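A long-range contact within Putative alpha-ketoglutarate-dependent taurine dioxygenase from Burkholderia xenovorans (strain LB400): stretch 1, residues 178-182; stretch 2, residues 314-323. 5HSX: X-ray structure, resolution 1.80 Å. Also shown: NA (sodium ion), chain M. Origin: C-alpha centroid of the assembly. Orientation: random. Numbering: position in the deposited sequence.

Stretch 1 178-182: RFTPP
Stretch 2 (314-323) VSAAAAVALN

Stretch 1 leaves a β-strand at R178 and F179, with phi/psi of -133/146° and -146/136°, and continues in extended form through T180 (-116/110°) and P181 (-67/150°) to P182, whose phi is -57°. Stretch 2 is the last part of an α-helix that begins earlier in the chain and runs through V314 to L322, and it closes the chain at N323. Its residues stay near -65/-40° until L322, where phi widens to -109°. The helical ladder runs from A318 N to V314 O (3.1 Å) through A321 N to A317 O (2.9 Å). At the end, L322 N makes only weak bonds, to A318 O at 2.9 Å and A319 O at 3.2 Å, whereas N323 N reaches A319 O at 2.7 Å. The nearest pair of CA atoms, P181 CA and S315 CA, are 6.4 Å apart, and the helix side chains facing P181, those of S315 and A318, are short.

No hydrogen bond crosses the contact; the stretches are held by packing that buries 267 Å² in total. F179, P181 and P182 supply the surface of stretch 1, while R178 stays out of reach and T180 directs its CB away. F179 contributes most, with 69 Å² covered. Its CA-to-CB bond points toward the helix, and chi1 of 174° (t) with chi2 of -107° places CD1 3.8 Å from A319 CB, an oblique approach. Over one face of the ring lies the amide of N323, with ND2 3.7 Å from F179 CE2. N323 has its CB sideways, but chi1 of -69° (m) and chi2 of 171° bring the end of the side chain nearer, while OD1 is hydrogen-bonded elsewhere in the structure.

P181 also points toward the helix. Its CB lies 4.1 Å from A318 CB, and its CG lies 3.9 Å from S315 CB, so the compact ring packs against two residues about one helical turn apart. The methyl of A318, on a buried residue with its CB toward the loop, gives P181 a small apolar surface. S315 adopts chi1 of -65° (m) and its OG is satisfied elsewhere, leaving CB to meet the proline. P182, with the same C-gamma exo pucker as P181, turns its CB sideways and offers CD to L322 CD1 at 3.7 Å. L322, with chi1 of -65° (m) and chi2 of 176° (t), extends its longer side chain to this proline.

The C-terminal carboxylate is anchored separately: N323 O coordinates the sodium ion at 2.2 Å. Water 1, itself a sodium ligand, donates a hydrogen bond from its O to N323 OXT at 2.8 Å.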

# COMPACT_ATOMS: atom_id res chain seq x y z
N ARG B 178 10.08 9.34 21.51
CA ARG B 178 11.20 10.28 21.49
C ARG B 178 11.33 10.91 20.11
O ARG B 178 11.08 10.26 19.09
CB ARG B 178 12.54 9.60 21.83
CG ARG B 178 12.61 8.97 23.21
CD ARG B 178 13.96 8.28 23.43
NE ARG B 178 13.95 7.44 24.62
CZ ARG B 178 14.23 7.87 25.85
NH1 ARG B 178 14.56 9.14 26.04
NH2 ARG B 178 14.19 7.04 26.88
N PHE B 179 11.76 12.16 20.10
CA PHE B 179 12.12 12.84 18.86
C PHE B 179 13.27 13.79 19.16
O PHE B 179 13.26 14.50 20.17
CB PHE B 179 10.94 13.61 18.26
CG PHE B 179 11.31 14.44 17.07
CD1 PHE B 179 11.38 15.82 17.18
CD2 PHE B 179 11.60 13.85 15.86
CE1 PHE B 179 11.73 16.60 16.08
CE2 PHE B 179 11.95 14.62 14.75
CZ PHE B 179 12.01 15.99 14.87
N THR B 180 14.26 13.79 18.27
CA THR B 180 15.40 14.70 18.36
C THR B 180 15.38 15.62 17.15
O THR B 180 15.61 15.15 16.01
CB THR B 180 16.72 13.92 18.42
OG1 THR B 180 16.75 13.13 19.61
CG2 THR B 180 17.91 14.88 18.41
N PRO B 181 15.10 16.91 17.32
CA PRO B 181 15.07 17.81 16.17
C PRO B 181 16.46 17.98 15.59
O PRO B 181 17.47 17.88 16.31
CB PRO B 181 14.55 19.13 16.77
CG PRO B 181 13.95 18.77 18.09
CD PRO B 181 14.72 17.59 18.57
N PRO B 182 16.57 18.22 14.27
CA PRO B 182 17.84 18.52 13.59
C PRO B 182 18.56 19.72 14.19
O PRO B 182 17.88 20.68 14.57
CB PRO B 182 17.41 18.82 12.15
CG PRO B 182 16.12 18.10 11.99
CD PRO B 182 15.44 18.17 13.33
N VAL B 314 10.21 24.90 21.94
CA VAL B 314 10.78 25.05 20.61
C VAL B 314 10.92 23.68 19.94
O VAL B 314 10.60 23.52 18.76
CB VAL B 314 12.14 25.77 20.69
N SER B 315 11.38 22.68 20.69
CA SER B 315 11.52 21.34 20.13
C SER B 315 10.18 20.75 19.71
O SER B 315 10.11 20.02 18.72
CB SER B 315 12.22 20.41 21.14
OG SER B 315 13.55 20.84 21.39
N ALA B 316 9.11 21.08 20.44
CA ALA B 316 7.79 20.57 20.09
C ALA B 316 7.30 21.16 18.76
O ALA B 316 6.79 20.44 17.90
CB ALA B 316 6.79 20.87 21.21
N ALA B 317 7.47 22.48 18.58
CA ALA B 317 7.06 23.11 17.33
C ALA B 317 7.85 22.56 16.15
O ALA B 317 7.32 22.44 15.04
CB ALA B 317 7.23 24.63 17.43
N ALA B 318 9.13 22.24 16.36
CA ALA B 318 9.93 21.63 15.30
C ALA B 318 9.37 20.27 14.91
O ALA B 318 9.38 19.90 13.73
CB ALA B 318 11.39 21.51 15.74
N ALA B 319 8.86 19.52 15.89
CA ALA B 319 8.24 18.24 15.58
C ALA B 319 6.94 18.43 14.80
O ALA B 319 6.69 17.73 13.81
CB ALA B 319 7.98 17.45 16.86
N VAL B 320 6.10 19.39 15.22
CA VAL B 320 4.89 19.70 14.47
C VAL B 320 5.24 20.06 13.03
O VAL B 320 4.57 19.61 12.09
CB VAL B 320 4.10 20.83 15.16
CG1 VAL B 320 2.97 21.31 14.27
CG2 VAL B 320 3.55 20.36 16.51
N ALA B 321 6.30 20.83 12.84
CA ALA B 321 6.64 21.31 11.51
C ALA B 321 7.25 20.21 10.65
O ALA B 321 7.12 20.23 9.42
CB ALA B 321 7.60 22.50 11.60
N LEU B 322 7.91 19.22 11.27
CA LEU B 322 8.70 18.25 10.52
C LEU B 322 8.09 16.85 10.47
O LEU B 322 8.31 16.15 9.48
CB LEU B 322 10.11 18.15 11.11
CG LEU B 322 10.99 19.41 11.00
CD1 LEU B 322 12.31 19.19 11.71
CD2 LEU B 322 11.22 19.79 9.54
N ASN B 323 7.35 16.42 11.49
CA ASN B 323 6.83 15.05 11.51
C ASN B 323 5.84 14.76 10.39
O ASN B 323 5.70 13.60 9.99
CB ASN B 323 6.17 14.73 12.86
CG ASN B 323 7.18 14.64 13.99
OD1 ASN B 323 6.82 14.56 15.16
ND2 ASN B 323 8.47 14.66 13.64
OXT ASN B 323 5.16 15.64 9.86
NA NA M . 3.75 12.81 9.38
O HOH W 1 2.73 14.75 8.89
O HOH W 2 4.49 12.76 7.08